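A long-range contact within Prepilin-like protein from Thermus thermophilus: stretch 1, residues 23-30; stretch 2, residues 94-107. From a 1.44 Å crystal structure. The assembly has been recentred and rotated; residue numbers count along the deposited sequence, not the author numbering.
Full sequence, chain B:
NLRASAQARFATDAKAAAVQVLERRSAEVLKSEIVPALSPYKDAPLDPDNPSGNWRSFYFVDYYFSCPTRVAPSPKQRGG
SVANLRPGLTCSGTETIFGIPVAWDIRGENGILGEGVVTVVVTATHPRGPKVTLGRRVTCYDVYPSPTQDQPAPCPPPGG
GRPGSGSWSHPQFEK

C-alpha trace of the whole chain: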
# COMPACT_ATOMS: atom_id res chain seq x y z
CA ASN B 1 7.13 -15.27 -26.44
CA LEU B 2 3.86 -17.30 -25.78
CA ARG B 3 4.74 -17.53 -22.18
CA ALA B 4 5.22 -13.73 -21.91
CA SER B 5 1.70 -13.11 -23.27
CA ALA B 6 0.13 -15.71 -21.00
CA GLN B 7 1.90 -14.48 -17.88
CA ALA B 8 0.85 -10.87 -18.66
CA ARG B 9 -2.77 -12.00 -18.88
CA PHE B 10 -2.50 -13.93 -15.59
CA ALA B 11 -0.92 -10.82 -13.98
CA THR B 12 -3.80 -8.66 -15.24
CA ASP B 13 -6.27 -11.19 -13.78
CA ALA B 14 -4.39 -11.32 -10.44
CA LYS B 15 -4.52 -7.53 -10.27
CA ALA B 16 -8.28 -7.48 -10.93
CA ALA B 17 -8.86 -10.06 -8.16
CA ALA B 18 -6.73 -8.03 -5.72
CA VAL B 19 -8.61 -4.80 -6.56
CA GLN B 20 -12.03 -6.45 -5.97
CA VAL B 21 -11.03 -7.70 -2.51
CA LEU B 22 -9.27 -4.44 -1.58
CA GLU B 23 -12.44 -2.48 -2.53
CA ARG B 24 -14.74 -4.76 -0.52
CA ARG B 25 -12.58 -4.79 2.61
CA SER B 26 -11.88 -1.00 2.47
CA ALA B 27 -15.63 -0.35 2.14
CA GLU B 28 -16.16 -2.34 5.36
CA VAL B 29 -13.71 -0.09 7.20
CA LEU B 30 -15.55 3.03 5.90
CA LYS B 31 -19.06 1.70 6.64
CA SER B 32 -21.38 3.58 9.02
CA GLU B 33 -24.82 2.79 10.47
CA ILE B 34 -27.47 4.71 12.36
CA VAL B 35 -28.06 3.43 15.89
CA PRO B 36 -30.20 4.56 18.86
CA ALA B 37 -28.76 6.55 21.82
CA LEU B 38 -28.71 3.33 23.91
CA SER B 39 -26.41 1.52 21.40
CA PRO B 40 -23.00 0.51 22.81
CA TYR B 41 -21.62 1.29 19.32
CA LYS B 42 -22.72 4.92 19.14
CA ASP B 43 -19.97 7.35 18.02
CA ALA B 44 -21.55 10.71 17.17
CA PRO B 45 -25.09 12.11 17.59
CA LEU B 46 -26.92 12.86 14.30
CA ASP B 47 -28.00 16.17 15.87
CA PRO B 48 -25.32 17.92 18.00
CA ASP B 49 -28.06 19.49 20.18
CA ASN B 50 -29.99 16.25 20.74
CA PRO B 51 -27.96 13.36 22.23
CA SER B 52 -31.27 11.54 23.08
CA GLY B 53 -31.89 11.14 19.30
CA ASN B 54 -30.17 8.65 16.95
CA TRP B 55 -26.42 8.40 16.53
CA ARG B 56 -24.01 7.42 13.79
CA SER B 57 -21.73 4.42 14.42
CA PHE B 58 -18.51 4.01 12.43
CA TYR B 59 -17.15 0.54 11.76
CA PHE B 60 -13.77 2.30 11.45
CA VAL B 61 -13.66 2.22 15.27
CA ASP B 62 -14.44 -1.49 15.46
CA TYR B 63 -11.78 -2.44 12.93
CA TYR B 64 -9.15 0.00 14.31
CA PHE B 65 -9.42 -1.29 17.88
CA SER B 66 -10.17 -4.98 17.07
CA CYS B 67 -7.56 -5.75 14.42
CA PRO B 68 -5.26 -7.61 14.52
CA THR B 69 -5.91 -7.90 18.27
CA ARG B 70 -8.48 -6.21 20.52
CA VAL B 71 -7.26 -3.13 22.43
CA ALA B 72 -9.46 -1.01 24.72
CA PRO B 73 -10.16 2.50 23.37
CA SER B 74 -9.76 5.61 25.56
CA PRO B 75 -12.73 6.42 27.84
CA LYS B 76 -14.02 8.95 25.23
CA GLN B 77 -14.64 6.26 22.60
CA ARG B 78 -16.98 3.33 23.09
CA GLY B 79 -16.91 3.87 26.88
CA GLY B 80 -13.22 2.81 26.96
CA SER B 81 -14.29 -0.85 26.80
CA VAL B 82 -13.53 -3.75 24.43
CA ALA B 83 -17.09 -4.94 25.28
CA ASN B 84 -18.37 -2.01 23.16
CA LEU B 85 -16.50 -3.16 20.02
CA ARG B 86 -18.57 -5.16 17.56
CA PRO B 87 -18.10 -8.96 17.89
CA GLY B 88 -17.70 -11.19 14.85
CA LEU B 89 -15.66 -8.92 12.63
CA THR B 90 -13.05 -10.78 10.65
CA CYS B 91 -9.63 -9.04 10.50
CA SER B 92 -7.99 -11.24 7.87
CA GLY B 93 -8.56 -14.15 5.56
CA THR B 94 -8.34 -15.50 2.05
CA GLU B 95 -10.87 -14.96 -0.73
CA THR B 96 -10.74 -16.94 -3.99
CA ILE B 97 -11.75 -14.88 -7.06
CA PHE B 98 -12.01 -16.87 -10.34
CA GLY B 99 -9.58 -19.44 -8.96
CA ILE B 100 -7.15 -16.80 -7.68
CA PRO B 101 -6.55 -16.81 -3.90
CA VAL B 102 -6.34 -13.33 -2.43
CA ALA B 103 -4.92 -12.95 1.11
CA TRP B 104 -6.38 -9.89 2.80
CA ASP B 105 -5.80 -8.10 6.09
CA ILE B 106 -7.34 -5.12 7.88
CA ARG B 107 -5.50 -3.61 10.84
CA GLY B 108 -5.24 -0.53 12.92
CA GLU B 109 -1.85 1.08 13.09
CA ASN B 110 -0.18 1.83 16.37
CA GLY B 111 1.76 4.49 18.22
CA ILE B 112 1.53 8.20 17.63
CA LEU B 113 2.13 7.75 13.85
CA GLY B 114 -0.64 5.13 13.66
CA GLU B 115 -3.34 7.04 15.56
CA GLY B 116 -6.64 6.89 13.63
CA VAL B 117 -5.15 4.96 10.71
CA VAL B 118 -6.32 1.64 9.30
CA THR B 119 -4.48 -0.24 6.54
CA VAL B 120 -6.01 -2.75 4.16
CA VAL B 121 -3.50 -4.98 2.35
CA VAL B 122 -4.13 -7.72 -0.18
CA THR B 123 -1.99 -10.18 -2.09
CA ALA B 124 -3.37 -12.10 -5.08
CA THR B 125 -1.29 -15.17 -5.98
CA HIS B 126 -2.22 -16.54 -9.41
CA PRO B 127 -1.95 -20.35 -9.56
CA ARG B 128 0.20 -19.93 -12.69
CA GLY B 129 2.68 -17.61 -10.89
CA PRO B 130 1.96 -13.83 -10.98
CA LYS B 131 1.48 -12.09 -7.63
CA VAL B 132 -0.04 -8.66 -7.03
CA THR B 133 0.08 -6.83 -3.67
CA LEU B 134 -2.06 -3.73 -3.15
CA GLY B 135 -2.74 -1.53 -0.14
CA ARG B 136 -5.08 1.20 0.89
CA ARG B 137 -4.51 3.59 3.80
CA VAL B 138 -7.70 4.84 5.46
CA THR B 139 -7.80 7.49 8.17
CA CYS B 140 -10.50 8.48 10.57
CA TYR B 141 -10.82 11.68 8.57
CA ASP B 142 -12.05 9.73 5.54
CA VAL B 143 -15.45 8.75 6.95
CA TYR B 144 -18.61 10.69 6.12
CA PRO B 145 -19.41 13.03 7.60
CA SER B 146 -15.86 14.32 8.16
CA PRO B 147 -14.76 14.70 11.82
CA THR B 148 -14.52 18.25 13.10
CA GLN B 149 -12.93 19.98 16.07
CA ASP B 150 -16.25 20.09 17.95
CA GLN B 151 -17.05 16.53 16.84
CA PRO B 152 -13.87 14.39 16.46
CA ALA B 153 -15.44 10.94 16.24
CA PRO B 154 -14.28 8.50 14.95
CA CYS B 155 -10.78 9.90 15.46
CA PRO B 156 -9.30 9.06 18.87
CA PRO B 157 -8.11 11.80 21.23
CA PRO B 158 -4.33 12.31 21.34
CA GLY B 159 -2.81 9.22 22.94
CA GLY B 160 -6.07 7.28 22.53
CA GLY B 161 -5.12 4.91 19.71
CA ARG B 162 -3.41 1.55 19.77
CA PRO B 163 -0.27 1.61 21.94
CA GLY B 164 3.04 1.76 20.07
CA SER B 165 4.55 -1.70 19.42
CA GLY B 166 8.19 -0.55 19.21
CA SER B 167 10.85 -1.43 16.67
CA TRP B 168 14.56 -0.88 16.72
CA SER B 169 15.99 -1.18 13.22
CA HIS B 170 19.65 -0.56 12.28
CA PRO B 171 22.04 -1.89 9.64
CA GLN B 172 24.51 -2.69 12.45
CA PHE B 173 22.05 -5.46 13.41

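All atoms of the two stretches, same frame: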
# COMPACT_ATOMS: atom_id res chain seq x y z
N GLU B 23 -11.27 -3.39 -2.53
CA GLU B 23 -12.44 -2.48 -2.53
C GLU B 23 -13.44 -2.96 -1.48
O GLU B 23 -13.99 -2.14 -0.69
CB GLU B 23 -13.10 -2.48 -3.92
CG GLU B 23 -12.37 -1.65 -4.96
CD GLU B 23 -12.88 -1.73 -6.39
OE1 GLU B 23 -13.56 -2.74 -6.77
OE2 GLU B 23 -12.59 -0.76 -7.12
N ARG B 24 -13.70 -4.26 -1.42
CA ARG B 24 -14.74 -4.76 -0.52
C ARG B 24 -14.30 -4.59 0.93
O ARG B 24 -15.10 -4.14 1.77
CB ARG B 24 -15.10 -6.21 -0.81
CG ARG B 24 -16.15 -6.30 -1.91
CD ARG B 24 -16.84 -7.64 -1.97
NE ARG B 24 -15.87 -8.70 -2.21
CZ ARG B 24 -15.44 -9.03 -3.41
NH1 ARG B 24 -15.96 -8.45 -4.48
NH2 ARG B 24 -14.46 -9.91 -3.51
N ARG B 25 -13.03 -4.90 1.24
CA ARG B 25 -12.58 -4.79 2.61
C ARG B 25 -12.42 -3.32 3.04
O ARG B 25 -12.74 -2.96 4.18
CB ARG B 25 -11.30 -5.61 2.82
CG ARG B 25 -11.52 -7.08 2.53
CD ARG B 25 -12.54 -7.74 3.44
NE ARG B 25 -12.93 -9.08 3.05
CZ ARG B 25 -13.81 -9.84 3.71
NH1 ARG B 25 -14.43 -9.39 4.81
NH2 ARG B 25 -14.04 -11.08 3.28
N SER B 26 -11.99 -2.43 2.13
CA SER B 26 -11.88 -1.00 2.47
C SER B 26 -13.27 -0.40 2.71
O SER B 26 -13.44 0.42 3.59
CB SER B 26 -11.19 -0.21 1.35
OG SER B 26 -9.87 -0.69 1.18
N ALA B 27 -14.26 -0.83 1.93
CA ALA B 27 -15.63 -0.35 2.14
C ALA B 27 -16.15 -0.73 3.52
O ALA B 27 -16.90 0.02 4.14
CB ALA B 27 -16.56 -0.85 1.05
N GLU B 28 -15.79 -1.90 4.01
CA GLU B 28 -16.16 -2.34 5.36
C GLU B 28 -15.60 -1.40 6.42
O GLU B 28 -16.27 -1.03 7.35
CB GLU B 28 -15.68 -3.75 5.61
CG GLU B 28 -16.36 -4.71 4.66
CD GLU B 28 -17.10 -5.82 5.34
OE1 GLU B 28 -18.15 -5.48 5.94
OE2 GLU B 28 -16.61 -6.98 5.29
N VAL B 29 -14.35 -0.98 6.26
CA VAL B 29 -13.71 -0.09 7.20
C VAL B 29 -14.44 1.27 7.22
O VAL B 29 -14.51 1.90 8.28
CB VAL B 29 -12.22 0.08 6.85
CG1 VAL B 29 -11.57 1.17 7.69
CG2 VAL B 29 -11.49 -1.23 7.01
N LEU B 30 -14.94 1.72 6.05
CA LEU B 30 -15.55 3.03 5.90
C LEU B 30 -17.05 3.02 6.16
O LEU B 30 -17.67 4.10 6.11
CB LEU B 30 -15.23 3.60 4.50
CG LEU B 30 -13.78 4.07 4.37
CD1 LEU B 30 -13.32 4.16 2.93
CD2 LEU B 30 -13.61 5.41 5.05
N THR B 94 -8.70 -15.23 3.42
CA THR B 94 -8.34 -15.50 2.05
C THR B 94 -9.62 -15.64 1.24
O THR B 94 -10.53 -16.38 1.63
CB THR B 94 -7.42 -16.71 1.88
OG1 THR B 94 -6.20 -16.55 2.62
CG2 THR B 94 -7.09 -16.94 0.42
N GLU B 95 -9.74 -14.84 0.18
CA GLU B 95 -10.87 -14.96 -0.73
C GLU B 95 -10.36 -15.56 -2.04
O GLU B 95 -9.31 -15.20 -2.54
CB GLU B 95 -11.53 -13.61 -1.03
CG GLU B 95 -12.22 -12.92 0.13
CD GLU B 95 -12.99 -11.67 -0.30
OE1 GLU B 95 -13.54 -11.68 -1.41
OE2 GLU B 95 -13.04 -10.69 0.50
N THR B 96 -11.13 -16.44 -2.66
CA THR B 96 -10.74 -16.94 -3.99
C THR B 96 -11.69 -16.36 -5.05
O THR B 96 -12.89 -16.55 -4.97
CB THR B 96 -10.75 -18.47 -4.04
OG1 THR B 96 -9.85 -18.89 -3.00
CG2 THR B 96 -10.32 -19.01 -5.39
N ILE B 97 -11.10 -15.65 -6.01
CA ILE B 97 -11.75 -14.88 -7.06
C ILE B 97 -11.33 -15.51 -8.39
O ILE B 97 -10.15 -15.46 -8.76
CB ILE B 97 -11.33 -13.40 -7.02
CG1 ILE B 97 -11.51 -12.78 -5.63
CG2 ILE B 97 -12.02 -12.59 -8.11
CD1 ILE B 97 -12.89 -12.85 -5.07
N PHE B 98 -12.27 -16.17 -9.06
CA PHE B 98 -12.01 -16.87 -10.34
C PHE B 98 -10.73 -17.71 -10.25
O PHE B 98 -9.86 -17.64 -11.13
CB PHE B 98 -11.93 -15.86 -11.49
CG PHE B 98 -13.20 -15.07 -11.69
CD1 PHE B 98 -14.41 -15.72 -11.91
CD2 PHE B 98 -13.20 -13.68 -11.61
CE1 PHE B 98 -15.57 -15.00 -12.10
CE2 PHE B 98 -14.38 -12.96 -11.79
CZ PHE B 98 -15.56 -13.63 -12.02
N GLY B 99 -10.63 -18.49 -9.17
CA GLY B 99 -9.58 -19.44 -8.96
C GLY B 99 -8.29 -18.81 -8.47
O GLY B 99 -7.31 -19.51 -8.36
N ILE B 100 -8.33 -17.50 -8.14
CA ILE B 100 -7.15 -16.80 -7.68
C ILE B 100 -7.32 -16.49 -6.20
O ILE B 100 -8.18 -15.71 -5.82
CB ILE B 100 -6.89 -15.51 -8.47
CG1 ILE B 100 -6.73 -15.78 -9.97
CG2 ILE B 100 -5.68 -14.77 -7.90
CD1 ILE B 100 -6.94 -14.55 -10.82
N PRO B 101 -6.51 -17.12 -5.32
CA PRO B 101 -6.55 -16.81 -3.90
C PRO B 101 -6.01 -15.39 -3.66
O PRO B 101 -4.93 -15.06 -4.12
CB PRO B 101 -5.63 -17.83 -3.23
CG PRO B 101 -5.01 -18.66 -4.34
CD PRO B 101 -5.44 -18.07 -5.67
N VAL B 102 -6.74 -14.62 -2.84
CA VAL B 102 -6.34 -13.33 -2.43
C VAL B 102 -6.30 -13.29 -0.90
O VAL B 102 -7.36 -13.31 -0.25
CB VAL B 102 -7.31 -12.26 -2.96
CG1 VAL B 102 -6.78 -10.88 -2.64
CG2 VAL B 102 -7.55 -12.41 -4.48
N ALA B 103 -5.09 -13.19 -0.33
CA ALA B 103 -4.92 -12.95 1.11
C ALA B 103 -5.28 -11.50 1.37
O ALA B 103 -4.95 -10.61 0.57
CB ALA B 103 -3.52 -13.23 1.53
N TRP B 104 -5.97 -11.25 2.48
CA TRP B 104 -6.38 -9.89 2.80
C TRP B 104 -6.29 -9.68 4.31
O TRP B 104 -6.42 -10.61 5.09
CB TRP B 104 -7.80 -9.57 2.30
CG TRP B 104 -8.87 -10.41 2.94
CD1 TRP B 104 -9.39 -11.56 2.46
CD2 TRP B 104 -9.59 -10.11 4.15
NE1 TRP B 104 -10.35 -12.04 3.30
CE2 TRP B 104 -10.51 -11.18 4.35
CE3 TRP B 104 -9.57 -9.07 5.08
CZ2 TRP B 104 -11.38 -11.21 5.44
CZ3 TRP B 104 -10.41 -9.13 6.18
CH2 TRP B 104 -11.29 -10.19 6.35
N ASP B 105 -5.98 -8.43 4.68
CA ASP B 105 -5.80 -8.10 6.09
C ASP B 105 -6.19 -6.64 6.31
O ASP B 105 -5.75 -5.75 5.57
CB ASP B 105 -4.32 -8.28 6.46
CG ASP B 105 -4.01 -7.95 7.91
OD1 ASP B 105 -3.89 -6.78 8.23
OD2 ASP B 105 -3.86 -8.92 8.70
N ILE B 106 -6.99 -6.42 7.35
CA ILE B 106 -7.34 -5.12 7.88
C ILE B 106 -6.69 -4.97 9.25
O ILE B 106 -6.83 -5.89 10.09
CB ILE B 106 -8.86 -5.00 8.06
CG1 ILE B 106 -9.64 -5.23 6.76
CG2 ILE B 106 -9.22 -3.68 8.69
CD1 ILE B 106 -11.16 -5.34 6.94
N ARG B 107 -6.00 -3.87 9.48
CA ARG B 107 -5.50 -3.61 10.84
C ARG B 107 -5.35 -2.13 11.16
O ARG B 107 -5.08 -1.30 10.29
CB ARG B 107 -4.17 -4.34 11.08
CG ARG B 107 -3.05 -3.97 10.14
CD ARG B 107 -1.80 -4.76 10.49
NE ARG B 107 -2.04 -6.17 10.29
CZ ARG B 107 -1.41 -7.16 10.96
NH1 ARG B 107 -0.44 -6.89 11.82
NH2 ARG B 107 -1.76 -8.42 10.73
O HOH W 1 -15.45 -9.23 0.35

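A carboxylate can serve two cationic side chains at once if its oxygens are shared between them, and the contact between a helix and a β-hairpin in this prepilin-like protein is a compact example. The acid is E95, on the first strand of the hairpin; the bases are R24 and R25, neighbours on the helix. R24 sends NH2 to OE1 of E95, 2.9 Å away, in a hydrogen bond with an N-H...O angle of 158° that forms part of a salt bridge. R25 engages the other oxygen with two donors: its NE and its NH2 each lie 3.0 Å from OE2 of E95, at angles of 140° and 137°. This forked geometry bends both bonds away from linearity, but it brings the carboxylate oxygen to the edge of the guanidinium, near its plane, where the N-H groups point.

A water molecule completes the link. It accepts a hydrogen bond from NE of R24 at 2.6 Å and donates one to OE2 of E95 at 2.8 Å, so R24 reaches both carboxylate oxygens, one directly and the other through solvent.

Because E95 occupies the edge of the R25 guanidinium, the flat faces remain free for a different kind of contact. One of them lies on W104, with centres 3.7 Å apart and planes only 10° from parallel; the closest atoms, CZ of R25 and CZ2 of W104, are 3.3 Å apart. The same CZ sits 3.7 Å from the centroid of the tryptophan six-membered ring, a cation-π arrangement, while CD of R25 lies 3.7 Å from that centroid and almost directly above it, adding a CH-π contact. Edge-on hydrogen bonding and face-on stacking are thus compatible within a single arginine. Within the helix, R25 also forms a salt bridge with E28, whose OE2 is 3.3 Å from NH1 of R25.

At the margin of the charged cluster, CD1 of I97 lies 3.7 Å from NH2 of R24, near the guanidinium plane. Further along the helix the contact becomes apolar: CG2 of V29 meets CG2 of I106 at 3.7 Å, and CD1 of I106 also lies 4.1 Å from CB of R25. V29 and I106 are both buried, so their methyl groups pack out of reach of solvent.

The backbone arrangement is consistent with this layout. The helix and the strand 100-107 run nearly parallel, at 17°, with their axes 9.5 Å apart at closest approach; R25 and I106 mark the nearest point of the two backbones, CA to CA at 7.4 Å. One turn of helix separates R25 from V29, and both direct their CB toward the hairpin. On the strand, W104 and I106 point toward the helix, whereas D105 and R107 point away and pair in their own salt bridge. A type I' turn from I97 to I100 joins the two strands, and reciprocal backbone hydrogen bonds between E95 and V102 hold them together; the CB of E95 points toward the helix.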